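PDB 2HTA: putative glucose-6-phosphate 1-epimerase from Salmonella typhimurium, which probably interconverts the alpha and beta anomers of glucose 6-phosphate, acting as a hexose-6-phosphate mutarotase of the aldose 1-epimerase superfamily. Local coordinates for residues V51-W65 against L153-E165. Sequence-based numbering, arbitrary orientation.
Sequences VKASFALQGAHLLSW and LARFKVGKTCEIE
Trp65 and Cys162 meet where two antiparallel beta hairpins, 51-65 and 153-165, pack face to face within the beta-sandwich of the galactose mutarotase fold. The first hairpin belongs to a five-stranded sheet, the second to a larger one. Strands 51-56 and 153-158 run nearly antiparallel (153° between their N-to-C directions), their axes 9.1 Å apart at closest approach, and the buried side chains between them are mostly apolar. With CG anti to the backbone N (chi1 169°), the Trp65 indole reaches across to the loop around Gly159-Thr161. From its CB outward, CG and CD1 pass Cys162 CB and Val158 CB. NE1 then donates to Gly159 O at 3.0 Å, the acceptor lying almost in the indole plane. CZ2, one bond past CE2, comes within 3.3 Å of Lys160 O, which lies near the ring plane, and also touches Thr161 C. The six-membered ring receives Cys162 CB over its centre, 3.5 Å from the centroid. Cys162 SG turns to Leu62 CD2, which also touches Ile164 CD1. Further along the interface, the edge of Phe55 points at the face of Phe156, planes at 74°, in a T-shaped pair; Phe134 of strand 130-137 also meets the Phe55 ring. At the 57-60 turn, Ala60 CB lies 4.2 Å from Ala154 CB, and Ala60 O approaches Phe156 CZ to 3.4 Å.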
# COMPACT_ATOMS: atom_id res chain seq x y z
N VAL A 51 1.42 18.51 5.37
CA VAL A 51 1.56 17.04 5.26
C VAL A 51 3.04 16.61 5.21
O VAL A 51 3.85 17.26 4.58
CB VAL A 51 0.86 16.53 3.93
CG1 VAL A 51 1.33 17.31 2.64
CG2 VAL A 51 1.01 14.96 3.80
N LYS A 52 3.33 15.49 5.85
CA LYS A 52 4.63 14.85 5.73
C LYS A 52 4.39 13.48 5.10
O LYS A 52 3.49 12.77 5.52
CB LYS A 52 5.24 14.65 7.12
CG LYS A 52 5.76 15.97 7.69
CD LYS A 52 6.39 15.71 9.06
CE LYS A 52 6.96 17.04 9.63
NZ LYS A 52 7.14 17.00 11.11
N ALA A 53 5.18 13.13 4.10
CA ALA A 53 5.03 11.82 3.44
C ALA A 53 6.36 11.42 2.84
O ALA A 53 7.25 12.26 2.60
CB ALA A 53 3.95 11.94 2.31
N SER A 54 6.53 10.13 2.55
CA SER A 54 7.82 9.76 1.94
C SER A 54 7.58 8.54 1.08
O SER A 54 6.63 7.78 1.32
CB SER A 54 8.88 9.44 3.03
OG SER A 54 8.44 8.44 3.95
N PHE A 55 8.48 8.34 0.12
CA PHE A 55 8.33 7.29 -0.86
C PHE A 55 9.70 6.66 -1.07
O PHE A 55 10.72 7.34 -0.94
CB PHE A 55 7.98 7.91 -2.20
CG PHE A 55 6.64 8.57 -2.26
CD1 PHE A 55 5.53 7.90 -2.80
CD2 PHE A 55 6.49 9.90 -1.84
CE1 PHE A 55 4.26 8.55 -2.85
CE2 PHE A 55 5.25 10.55 -1.90
CZ PHE A 55 4.15 9.88 -2.42
N ALA A 56 9.75 5.40 -1.48
CA ALA A 56 10.95 4.89 -2.11
C ALA A 56 10.71 4.94 -3.62
O ALA A 56 9.59 4.60 -4.11
CB ALA A 56 11.24 3.44 -1.66
N LEU A 57 11.77 5.26 -4.38
CA LEU A 57 11.73 5.10 -5.83
C LEU A 57 11.49 3.65 -6.18
O LEU A 57 10.78 3.35 -7.16
CB LEU A 57 13.00 5.59 -6.53
CG LEU A 57 13.16 7.12 -6.51
CD1 LEU A 57 14.52 7.54 -7.09
CD2 LEU A 57 12.01 7.83 -7.30
N GLN A 58 12.12 2.76 -5.41
CA GLN A 58 11.88 1.32 -5.58
C GLN A 58 10.44 0.96 -5.25
O GLN A 58 9.99 1.14 -4.12
CB GLN A 58 12.86 0.50 -4.73
CG GLN A 58 12.68 -0.99 -4.90
CD GLN A 58 13.83 -1.70 -4.25
OE1 GLN A 58 14.92 -1.71 -4.79
NE2 GLN A 58 13.59 -2.26 -3.10
N GLY A 59 9.70 0.46 -6.24
CA GLY A 59 8.29 0.19 -6.02
C GLY A 59 7.34 1.39 -6.00
O GLY A 59 6.16 1.21 -5.64
N ALA A 60 7.82 2.58 -6.37
CA ALA A 60 7.06 3.84 -6.14
C ALA A 60 6.27 3.67 -4.85
O ALA A 60 5.03 3.79 -4.83
CB ALA A 60 6.09 4.11 -7.29
N HIS A 61 6.99 3.33 -3.78
CA HIS A 61 6.39 2.78 -2.58
C HIS A 61 6.15 3.89 -1.58
O HIS A 61 7.08 4.46 -1.00
CB HIS A 61 7.35 1.75 -1.97
CG HIS A 61 6.70 0.81 -0.98
ND1 HIS A 61 6.74 -0.57 -1.13
CD2 HIS A 61 6.09 1.04 0.21
CE1 HIS A 61 6.12 -1.13 -0.10
NE2 HIS A 61 5.71 -0.17 0.73
N LEU A 62 4.88 4.22 -1.38
CA LEU A 62 4.53 5.18 -0.35
C LEU A 62 4.82 4.55 1.02
O LEU A 62 4.22 3.59 1.39
CB LEU A 62 3.04 5.55 -0.50
CG LEU A 62 2.46 6.54 0.53
CD1 LEU A 62 3.15 7.93 0.56
CD2 LEU A 62 0.93 6.68 0.25
N LEU A 63 5.75 5.13 1.75
CA LEU A 63 6.21 4.60 3.04
C LEU A 63 5.44 5.19 4.22
O LEU A 63 5.21 4.49 5.22
CB LEU A 63 7.67 5.05 3.24
CG LEU A 63 8.64 4.65 2.13
CD1 LEU A 63 10.04 5.19 2.31
CD2 LEU A 63 8.66 3.10 2.07
N SER A 64 5.01 6.44 4.10
CA SER A 64 4.39 7.11 5.28
C SER A 64 3.55 8.29 4.78
O SER A 64 3.84 8.83 3.72
CB SER A 64 5.46 7.62 6.29
OG SER A 64 6.21 8.70 5.78
N TRP A 65 2.55 8.68 5.56
CA TRP A 65 1.71 9.82 5.25
C TRP A 65 1.16 10.27 6.61
O TRP A 65 0.53 9.50 7.33
CB TRP A 65 0.57 9.44 4.26
CG TRP A 65 -0.47 10.53 4.13
CD1 TRP A 65 -0.23 11.87 3.80
CD2 TRP A 65 -1.87 10.43 4.43
NE1 TRP A 65 -1.43 12.55 3.79
CE2 TRP A 65 -2.43 11.71 4.24
CE3 TRP A 65 -2.71 9.37 4.84
CZ2 TRP A 65 -3.81 11.99 4.44
CZ3 TRP A 65 -4.08 9.62 5.03
CH2 TRP A 65 -4.61 10.94 4.85
N LEU A 153 2.02 3.60 -14.35
CA LEU A 153 2.07 4.89 -13.69
C LEU A 153 1.42 4.82 -12.33
O LEU A 153 0.35 4.23 -12.20
CB LEU A 153 1.33 5.98 -14.52
CG LEU A 153 2.05 6.15 -15.86
CD1 LEU A 153 1.20 6.58 -16.98
CD2 LEU A 153 3.23 7.11 -15.69
N ALA A 154 2.04 5.43 -11.33
CA ALA A 154 1.46 5.51 -9.97
C ALA A 154 1.37 7.02 -9.69
O ALA A 154 2.41 7.70 -9.69
CB ALA A 154 2.32 4.81 -8.93
N ARG A 155 0.16 7.51 -9.55
CA ARG A 155 -0.08 8.95 -9.29
C ARG A 155 -0.57 9.06 -7.89
O ARG A 155 -1.48 8.31 -7.50
CB ARG A 155 -1.12 9.49 -10.27
CG ARG A 155 -0.69 9.35 -11.75
CD ARG A 155 -1.71 10.03 -12.65
NE ARG A 155 -1.18 10.27 -13.98
CZ ARG A 155 -1.34 9.43 -15.00
NH1 ARG A 155 -0.81 9.73 -16.19
NH2 ARG A 155 -2.05 8.33 -14.84
N PHE A 156 0.07 9.93 -7.09
CA PHE A 156 -0.27 10.16 -5.70
C PHE A 156 -0.69 11.59 -5.49
O PHE A 156 -0.16 12.48 -6.14
CB PHE A 156 0.95 9.95 -4.83
CG PHE A 156 1.46 8.54 -4.88
CD1 PHE A 156 2.31 8.14 -5.90
CD2 PHE A 156 1.01 7.61 -3.94
CE1 PHE A 156 2.78 6.78 -5.95
CE2 PHE A 156 1.51 6.27 -3.97
CZ PHE A 156 2.36 5.89 -4.98
N LYS A 157 -1.63 11.81 -4.57
CA LYS A 157 -1.96 13.18 -4.08
C LYS A 157 -1.82 13.13 -2.57
O LYS A 157 -2.53 12.36 -1.94
CB LYS A 157 -3.39 13.52 -4.48
CG LYS A 157 -3.57 13.58 -5.95
CD LYS A 157 -4.88 14.36 -6.26
CE LYS A 157 -5.08 14.55 -7.74
NZ LYS A 157 -6.41 15.20 -7.96
N VAL A 158 -0.85 13.84 -1.98
CA VAL A 158 -0.67 13.76 -0.55
C VAL A 158 -0.94 15.12 0.06
O VAL A 158 -0.36 16.10 -0.34
CB VAL A 158 0.73 13.19 -0.11
CG1 VAL A 158 0.86 11.73 -0.63
CG2 VAL A 158 1.89 14.02 -0.68
N GLY A 159 -1.89 15.14 0.96
CA GLY A 159 -2.31 16.37 1.59
C GLY A 159 -3.14 16.05 2.79
O GLY A 159 -2.82 15.17 3.58
N LYS A 160 -4.24 16.78 2.94
CA LYS A 160 -5.25 16.43 4.00
C LYS A 160 -5.81 15.01 3.80
O LYS A 160 -6.16 14.31 4.76
CB LYS A 160 -6.40 17.47 3.89
CG LYS A 160 -7.54 17.23 4.86
CD LYS A 160 -8.61 18.39 4.83
CE LYS A 160 -9.19 18.53 3.44
NZ LYS A 160 -10.48 19.35 3.33
N THR A 161 -5.94 14.59 2.55
CA THR A 161 -6.26 13.22 2.29
C THR A 161 -5.12 12.63 1.42
O THR A 161 -4.16 13.33 1.01
CB THR A 161 -7.56 13.07 1.50
OG1 THR A 161 -7.43 13.68 0.22
CG2 THR A 161 -8.82 13.65 2.25
N CYS A 162 -5.21 11.34 1.12
CA CYS A 162 -4.15 10.72 0.32
C CYS A 162 -4.83 9.95 -0.80
O CYS A 162 -5.73 9.16 -0.51
CB CYS A 162 -3.35 9.79 1.24
SG CYS A 162 -2.01 8.90 0.32
N GLU A 163 -4.47 10.22 -2.06
CA GLU A 163 -5.03 9.49 -3.19
C GLU A 163 -3.91 8.72 -3.85
O GLU A 163 -2.79 9.22 -3.99
CB GLU A 163 -5.69 10.39 -4.20
CG GLU A 163 -6.69 11.33 -3.54
CD GLU A 163 -7.29 12.29 -4.57
OE1 GLU A 163 -7.23 11.96 -5.80
OE2 GLU A 163 -7.81 13.34 -4.13
N ILE A 164 -4.24 7.49 -4.26
CA ILE A 164 -3.26 6.60 -4.93
C ILE A 164 -3.98 6.10 -6.17
O ILE A 164 -5.10 5.64 -6.05
CB ILE A 164 -2.86 5.44 -4.01
CG1 ILE A 164 -2.28 6.01 -2.71
CG2 ILE A 164 -1.80 4.52 -4.74
CD1 ILE A 164 -2.32 5.07 -1.50
N GLU A 165 -3.39 6.25 -7.35
CA GLU A 165 -4.01 5.71 -8.56
C GLU A 165 -2.94 4.97 -9.36
O GLU A 165 -1.91 5.55 -9.71
CB GLU A 165 -4.61 6.85 -9.38
CG GLU A 165 -5.22 6.41 -10.76
CD GLU A 165 -5.61 7.62 -11.62
OE1 GLU A 165 -4.73 8.41 -12.03
OE2 GLU A 165 -6.82 7.78 -11.89